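Local coordinates for protein 3-methyladenine dna-glycosylase (Archaeoglobus fulgidus, PDB 2JHN) that is an AlkA-type DNA glycosylase of the helix-hairpin-helix superfamily of base excision DNA repair proteins, at residues N63-N66 / R67-E70; N84-E87 / L88-M92; Q130-F133 / V134-E137. The protein carries 1 engineered substitution. All coordinates share one frame; numbering follows the deposited sequence.

All three contacts are local ones at or next to the start of a helix. Interaction 1 leads into helix 69-80, interaction 2 opens helix 86-93, the next helix in the chain, and interaction 3 opens helix 133-147. The centre of interaction 2 lies about 31 Å from the centres of both others, which are themselves about 35 Å apart. Interaction 1 belongs to the TATA-box binding protein-like domain and interaction 3 to the HhH-GPD family region, on opposite sides of the chain's centre. A mercury ion lies about 5 Å from the side chain of Asn66, and a sodium ion about 6 Å from that of Glu137. Mercuribenzoic acid is about 13 Å from the Val135 side chain.

Interaction 1 (N63-N66 / R67-E70); sequences NFEN and REWE
The Phe64 and Trp69 side chains run side by side in the same direction, and Phe64 CE1 comes to the edge of the indole, near its plane, 3.9 Å from Trp69 CE3. Both rings also stack on Trp2. A second flat group, the Arg67 guanidinium, carries Glu65 CB over one face, with Glu65 CG 3.8 Å from Arg67 NH1. The Glu65 carboxylate runs nearly parallel to it (planes 15° apart), but Glu65 OE1 stays 5.0 Å from Arg67 NH1, too long for a salt bridge, so any attraction is probably weak.

Glu68 reaches back along the turn with its chain extended beyond CG. Its OE2 accepts a hydrogen bond from the backbone N of Glu65 at 2.9 Å on the anti lone pair, nearly straight (172°), and also forms a salt bridge with Arg44, so OE2 is gripped by two partners. Backbone bonds from Glu68 N to Glu65 O and from Trp69 N to Asn66 O close the turn, and a water bridges Asn66 O and Glu70 N. The turn joins strand 57-62 to helix 69-80: Phe64 and Glu68 pack on Leu41 of strand 34-41, and Trp69 touches Ile4 of strand 2-5.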
loop_
_atom_site.group_PDB
_atom_site.type_symbol
_atom_site.label_atom_id
_atom_site.label_comp_id
_atom_site.label_asym_id
_atom_site.label_seq_id
_atom_site.Cartn_x
_atom_site.Cartn_y
_atom_site.Cartn_z
ATOM N N ASN A 63 -21.138 -5.771 -5.941
ATOM C CA ASN A 63 -22.255 -5.480 -6.842
ATOM C C ASN A 63 -21.850 -5.220 -8.293
ATOM O O ASN A 63 -22.650 -4.695 -9.080
ATOM C CB ASN A 63 -23.127 -4.352 -6.287
ATOM C CG ASN A 63 -22.428 -3.014 -6.287
ATOM O OD1 ASN A 63 -21.230 -2.919 -6.594
ATOM N ND2 ASN A 63 -23.178 -1.957 -5.954
ATOM N N PHE A 64 -20.607 -5.582 -8.632
ATOM C CA PHE A 64 -20.144 -5.634 -10.023
ATOM C C PHE A 64 -20.792 -6.802 -10.793
ATOM O O PHE A 64 -21.382 -7.705 -10.199
ATOM C CB PHE A 64 -18.605 -5.703 -10.100
ATOM C CG PHE A 64 -17.986 -6.818 -9.272
ATOM C CD1 PHE A 64 -17.781 -8.085 -9.823
ATOM C CD2 PHE A 64 -17.593 -6.588 -7.954
ATOM C CE1 PHE A 64 -17.213 -9.119 -9.059
ATOM C CE2 PHE A 64 -17.018 -7.608 -7.181
ATOM C CZ PHE A 64 -16.825 -8.869 -7.735
ATOM N N GLU A 65 -20.686 -6.766 -12.116
ATOM C CA GLU A 65 -21.270 -7.795 -12.962
ATOM C C GLU A 65 -20.369 -9.027 -13.023
ATOM O O GLU A 65 -19.161 -8.929 -12.812
ATOM C CB GLU A 65 -21.527 -7.238 -14.370
ATOM C CG GLU A 65 -22.332 -5.923 -14.422
ATOM C CD GLU A 65 -23.686 -6.008 -13.709
ATOM O OE1 GLU A 65 -24.308 -7.101 -13.698
ATOM O OE2 GLU A 65 -24.131 -4.977 -13.156
ATOM N N ASN A 66 -20.962 -10.184 -13.311
ATOM C CA ASN A 66 -20.222 -11.446 -13.417
ATOM C C ASN A 66 -19.096 -11.388 -14.426
ATOM O O ASN A 66 -18.044 -11.989 -14.230
ATOM C CB ASN A 66 -21.160 -12.598 -13.800
ATOM C CG ASN A 66 -22.335 -12.715 -12.881
ATOM O OD1 ASN A 66 -22.239 -12.392 -11.694
ATOM N ND2 ASN A 66 -23.466 -13.171 -13.414
ATOM N N ARG A 67 -19.336 -10.681 -15.525
ATOM C CA ARG A 67 -18.330 -10.524 -16.566
ATOM C C ARG A 67 -17.159 -9.613 -16.150
ATOM O O ARG A 67 -16.133 -9.565 -16.833
ATOM C CB ARG A 67 -18.977 -9.995 -17.847
ATOM C CG ARG A 67 -19.769 -8.715 -17.653
ATOM C CD ARG A 67 -20.108 -8.075 -18.986
ATOM N NE ARG A 67 -20.039 -6.623 -18.878
ATOM C CZ ARG A 67 -21.046 -5.844 -18.498
ATOM N NH1 ARG A 67 -22.236 -6.366 -18.193
ATOM N NH2 ARG A 67 -20.864 -4.530 -18.429
ATOM N N GLU A 68 -17.329 -8.884 -15.047
ATOM C CA GLU A 68 -16.267 -8.033 -14.494
ATOM C C GLU A 68 -15.403 -8.769 -13.458
ATOM O O GLU A 68 -14.404 -8.215 -12.986
ATOM C CB GLU A 68 -16.855 -6.763 -13.872
ATOM C CG GLU A 68 -17.607 -5.867 -14.855
ATOM C CD GLU A 68 -18.160 -4.623 -14.206
ATOM O OE1 GLU A 68 -17.679 -3.522 -14.539
ATOM O OE2 GLU A 68 -19.060 -4.735 -13.342
ATOM N N TRP A 69 -15.775 -10.013 -13.129
ATOM C CA TRP A 69 -15.066 -10.804 -12.112
ATOM C C TRP A 69 -13.571 -10.957 -12.394
ATOM O O TRP A 69 -12.762 -10.752 -11.500
ATOM C CB TRP A 69 -15.703 -12.197 -11.902
ATOM C CG TRP A 69 -14.849 -13.144 -11.070
ATOM C CD1 TRP A 69 -14.418 -14.384 -11.435
ATOM C CD2 TRP A 69 -14.308 -12.905 -9.749
ATOM N NE1 TRP A 69 -13.668 -14.945 -10.424
ATOM C CE2 TRP A 69 -13.574 -14.056 -9.386
ATOM C CE3 TRP A 69 -14.369 -11.828 -8.846
ATOM C CZ2 TRP A 69 -12.914 -14.172 -8.159
ATOM C CZ3 TRP A 69 -13.702 -11.941 -7.608
ATOM C CH2 TRP A 69 -12.985 -13.104 -7.286
ATOM N N GLU A 70 -13.205 -11.316 -13.626
ATOM C CA GLU A 70 -11.795 -11.519 -13.963
ATOM C C GLU A 70 -10.940 -10.277 -13.636
ATOM O O GLU A 70 -9.849 -10.396 -13.074
ATOM C CB GLU A 70 -11.637 -11.917 -15.436
ATOM C CG GLU A 70 -10.524 -12.925 -15.691
ATOM C CD GLU A 70 -10.777 -14.257 -14.992
ATOM O OE1 GLU A 70 -11.898 -14.802 -15.126
ATOM O OE2 GLU A 70 -9.858 -14.760 -14.306
HETATM O O HOH W 1 -15.200 -12.161 -15.608
#

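Interaction 2 (N84-E87 / L88-M92); sequences NPEE and LYRFM
Pro85 lies over one face of the Tyr89 ring, one helical turn on. Its CB stands 4.0 Å from the Tyr89 ring centroid and only 11° off the normal, a CH-pi contact, while Pro85 CG lies 3.8 Å from Tyr89 CE2. On the exposed side of the helix Glu86 OE2 and Arg90 NH2 form a salt bridge, the carboxylate and guanidinium planes 63° apart; the fine placing of these two ends is doubtful, since Arg90 NH2 also comes implausibly close to Glu86 CG. The Arg90 chain bends at chi3 (-65°), and one face of its guanidinium lies over Glu86 O. Glu87 meets the same group with its aliphatic part, CG 3.9 Å from Arg90 NH1, and sends its carboxylate to a salt bridge with Arg272.

Further out, Tyr89 OH is held by Gly109 N and its ring meets Tyr106, which probably limits how the ring can turn beneath Pro85. Backbone bonds bind Tyr89 N to Pro85 O and Arg90 N to Glu86 O. A water spans Asn84 O and Leu88 N. Asn84 OD1 accepts a hydrogen bond from Glu86 N at 3.0 Å, an Asx turn leading into Pro85 at the N-cap, an arrangement found at helix N-termini; here it begins helix 86-93.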
loop_
_atom_site.group_PDB
_atom_site.type_symbol
_atom_site.label_atom_id
_atom_site.label_comp_id
_atom_site.label_asym_id
_atom_site.label_seq_id
_atom_site.Cartn_x
_atom_site.Cartn_y
_atom_site.Cartn_z
ATOM N N ASN A 84 1.433 -16.881 -4.880
ATOM C CA ASN A 84 2.191 -17.979 -4.316
ATOM C C ASN A 84 3.544 -17.516 -3.732
ATOM O O ASN A 84 4.395 -17.015 -4.473
ATOM C CB ASN A 84 2.385 -19.032 -5.426
ATOM C CG ASN A 84 3.085 -20.283 -4.944
ATOM O OD1 ASN A 84 3.579 -20.359 -3.818
ATOM N ND2 ASN A 84 3.112 -21.300 -5.812
ATOM N N PRO A 85 3.714 -17.616 -2.402
ATOM C CA PRO A 85 4.937 -17.151 -1.713
ATOM C C PRO A 85 6.030 -18.218 -1.573
ATOM O O PRO A 85 6.968 -18.031 -0.805
ATOM C CB PRO A 85 4.428 -16.839 -0.320
ATOM C CG PRO A 85 3.378 -17.912 -0.072
ATOM C CD PRO A 85 2.728 -18.153 -1.436
ATOM N N GLU A 86 5.889 -19.335 -2.267
ATOM C CA GLU A 86 6.802 -20.475 -2.036
ATOM C C GLU A 86 8.273 -20.081 -2.244
ATOM O O GLU A 86 9.116 -20.338 -1.374
ATOM C CB GLU A 86 6.415 -21.643 -2.948
ATOM C CG GLU A 86 7.419 -22.784 -2.962
ATOM C CD GLU A 86 7.272 -23.726 -1.780
ATOM O OE1 GLU A 86 6.393 -23.485 -0.910
ATOM O OE2 GLU A 86 8.046 -24.719 -1.730
ATOM N N GLU A 87 8.537 -19.408 -3.369
ATOM C CA GLU A 87 9.879 -19.025 -3.759
ATOM C C GLU A 87 10.451 -17.932 -2.855
ATOM O O GLU A 87 11.633 -17.968 -2.499
ATOM C CB GLU A 87 9.903 -18.585 -5.222
ATOM C CG GLU A 87 11.278 -18.804 -5.893
ATOM C CD GLU A 87 11.502 -17.971 -7.156
ATOM O OE1 GLU A 87 10.502 -17.664 -7.864
ATOM O OE2 GLU A 87 12.694 -17.650 -7.452
ATOM N N LEU A 88 9.607 -16.960 -2.501
ATOM C CA LEU A 88 10.003 -15.935 -1.527
ATOM C C LEU A 88 10.414 -16.620 -0.237
ATOM O O LEU A 88 11.449 -16.300 0.351
ATOM C CB LEU A 88 8.825 -14.978 -1.242
ATOM C CG LEU A 88 8.943 -14.036 -0.029
ATOM C CD1 LEU A 88 10.062 -13.032 -0.185
ATOM C CD2 LEU A 88 7.596 -13.306 0.259
ATOM N N TYR A 89 9.592 -17.558 0.212
ATOM C CA TYR A 89 9.835 -18.194 1.503
ATOM C C TYR A 89 11.132 -19.001 1.485
ATOM O O TYR A 89 11.907 -18.961 2.448
ATOM C CB TYR A 89 8.657 -19.080 1.877
ATOM C CG TYR A 89 7.443 -18.361 2.462
ATOM C CD1 TYR A 89 7.497 -17.022 2.885
ATOM C CD2 TYR A 89 6.254 -19.055 2.637
ATOM C CE1 TYR A 89 6.361 -16.407 3.453
ATOM C CE2 TYR A 89 5.136 -18.461 3.196
ATOM C CZ TYR A 89 5.192 -17.141 3.594
ATOM O OH TYR A 89 4.065 -16.596 4.150
ATOM N N ARG A 90 11.355 -19.733 0.397
ATOM C CA ARG A 90 12.631 -20.457 0.183
ATOM C C ARG A 90 13.831 -19.510 0.296
ATOM O O ARG A 90 14.839 -19.811 0.976
ATOM C CB ARG A 90 12.600 -21.128 -1.192
ATOM C CG ARG A 90 13.632 -22.212 -1.415
ATOM C CD ARG A 90 13.417 -22.882 -2.772
ATOM N NE ARG A 90 12.136 -23.592 -2.779
ATOM C CZ ARG A 90 11.114 -23.351 -3.601
ATOM N NH1 ARG A 90 11.186 -22.410 -4.543
ATOM N NH2 ARG A 90 10.010 -24.085 -3.481
ATOM N N PHE A 91 13.722 -18.358 -0.357
ATOM C CA PHE A 91 14.762 -17.327 -0.347
ATOM C C PHE A 91 14.997 -16.755 1.059
ATOM O O PHE A 91 16.132 -16.627 1.511
ATOM C CB PHE A 91 14.400 -16.227 -1.365
ATOM C CG PHE A 91 15.412 -15.110 -1.452
ATOM C CD1 PHE A 91 16.421 -15.138 -2.421
ATOM C CD2 PHE A 91 15.366 -14.046 -0.562
ATOM C CE1 PHE A 91 17.351 -14.105 -2.500
ATOM C CE2 PHE A 91 16.290 -13.007 -0.626
ATOM C CZ PHE A 91 17.291 -13.040 -1.607
ATOM N N MET A 92 13.921 -16.409 1.765
ATOM C CA MET A 92 14.060 -15.886 3.114
ATOM C C MET A 92 14.761 -16.899 4.059
ATOM O O MET A 92 15.523 -16.501 4.943
ATOM C CB MET A 92 12.685 -15.458 3.663
ATOM C CG MET A 92 12.158 -14.225 2.913
ATOM S SD MET A 92 10.518 -13.720 3.476
ATOM C CE MET A 92 11.023 -12.743 4.874
HETATM O O HOH W 2 7.258 -16.339 -4.146
#

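Interaction 3 (Q130-F133 / V134-E137); sequences QISF and VVAE
Ser132 OG accepts a hydrogen bond from the backbone N of Val135 at 3.2 Å (163°), capping the helix from the N-cap position. Its OG sits between the backbone N and the carbonyl carbon, swung toward the first helical turn. The helix is continued by backbone bonds from Ala136 N to Ser132 O, at 3.0 Å, and from Glu137 N to Phe133 O.

Ring packing joins Phe133 and Glu137. The Glu137 CG lies over one face of the Phe133 ring, 3.8 Å from its centroid and set toward the rim, a CH-pi contact. A bend at chi2 (-76°) lays the carboxylate flat against the same ring, the two planes 13° apart, with Glu137 CD 3.6 Å from Phe133 CZ. Its OE1 also makes a long, weak ion pair with Lys124, and the Phe133 ring packs on Val20 and Met114 as well.

Apolar contact is made by Ile131, whose extended branch ends in CD1, 3.8 Å from Val135 CG1 and 4.0 Å from Ala136 CB. Ile131, just before the cap, thus meets Ala136, the fifth residue after it, in the positions of a hydrophobic staple. Together with the serine cap, this gives the N-terminal boundary of helix 133-147 in the HhH-GPD region.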
loop_
_atom_site.group_PDB
_atom_site.type_symbol
_atom_site.label_atom_id
_atom_site.label_comp_id
_atom_site.label_asym_id
_atom_site.label_seq_id
_atom_site.Cartn_x
_atom_site.Cartn_y
_atom_site.Cartn_z
ATOM N N GLN A 130 6.914 14.087 5.848
ATOM C CA GLN A 130 7.279 14.747 7.135
ATOM C C GLN A 130 6.355 14.436 8.325
ATOM O O GLN A 130 6.439 15.100 9.360
ATOM C CB GLN A 130 7.432 16.279 6.974
ATOM C CG GLN A 130 8.623 16.737 6.140
ATOM C CD GLN A 130 8.285 16.833 4.665
ATOM O OE1 GLN A 130 7.285 17.461 4.284
ATOM N NE2 GLN A 130 9.103 16.206 3.825
ATOM N N ILE A 131 5.470 13.449 8.186
ATOM C CA ILE A 131 4.552 13.085 9.288
ATOM C C ILE A 131 4.533 11.581 9.505
ATOM O O ILE A 131 5.095 10.833 8.698
ATOM C CB ILE A 131 3.101 13.643 9.096
ATOM C CG1 ILE A 131 2.467 13.125 7.789
ATOM C CG2 ILE A 131 3.097 15.174 9.157
ATOM C CD1 ILE A 131 0.950 13.425 7.647
ATOM N N SER A 132 3.917 11.141 10.605
ATOM C CA SER A 132 3.795 9.712 10.888
ATOM C C SER A 132 2.751 9.104 9.972
ATOM O O SER A 132 1.865 9.815 9.477
ATOM C CB SER A 132 3.422 9.451 12.355
ATOM O OG SER A 132 2.092 9.863 12.654
ATOM N N PHE A 133 2.855 7.792 9.761
ATOM C CA PHE A 133 1.870 7.051 8.976
ATOM C C PHE A 133 0.451 7.121 9.579
ATOM O O PHE A 133 -0.517 7.329 8.854
ATOM C CB PHE A 133 2.335 5.595 8.752
ATOM C CG PHE A 133 1.497 4.833 7.759
ATOM C CD1 PHE A 133 1.408 5.243 6.425
ATOM C CD2 PHE A 133 0.796 3.693 8.156
ATOM C CE1 PHE A 133 0.633 4.524 5.509
ATOM C CE2 PHE A 133 0.009 2.977 7.243
ATOM C CZ PHE A 133 -0.070 3.392 5.926
ATOM N N VAL A 134 0.328 6.962 10.895
ATOM C CA VAL A 134 -0.977 7.083 11.569
ATOM C C VAL A 134 -1.655 8.448 11.313
ATOM O O VAL A 134 -2.852 8.495 11.011
ATOM C CB VAL A 134 -0.893 6.819 13.109
ATOM C CG1 VAL A 134 -2.190 7.254 13.813
ATOM C CG2 VAL A 134 -0.621 5.353 13.394
ATOM N N VAL A 135 -0.904 9.543 11.455
ATOM C CA VAL A 135 -1.433 10.904 11.146
ATOM C C VAL A 135 -1.831 11.022 9.652
ATOM O O VAL A 135 -2.865 11.620 9.310
ATOM C CB VAL A 135 -0.428 12.044 11.565
ATOM C CG1 VAL A 135 -0.813 13.395 10.966
ATOM C CG2 VAL A 135 -0.322 12.160 13.097
ATOM N N ALA A 136 -1.018 10.431 8.776
ATOM C CA ALA A 136 -1.275 10.424 7.329
ATOM C C ALA A 136 -2.582 9.713 7.001
ATOM O O ALA A 136 -3.358 10.189 6.185
ATOM C CB ALA A 136 -0.117 9.765 6.574
ATOM N N GLU A 137 -2.809 8.568 7.637
ATOM C CA GLU A 137 -4.022 7.784 7.422
ATOM C C GLU A 137 -5.304 8.496 7.905
ATOM O O GLU A 137 -6.366 8.374 7.289
ATOM C CB GLU A 137 -3.865 6.408 8.064
ATOM C CG GLU A 137 -2.797 5.541 7.366
ATOM C CD GLU A 137 -3.284 4.967 6.038
ATOM O OE1 GLU A 137 -3.164 5.668 5.002
ATOM O OE2 GLU A 137 -3.784 3.811 6.036
#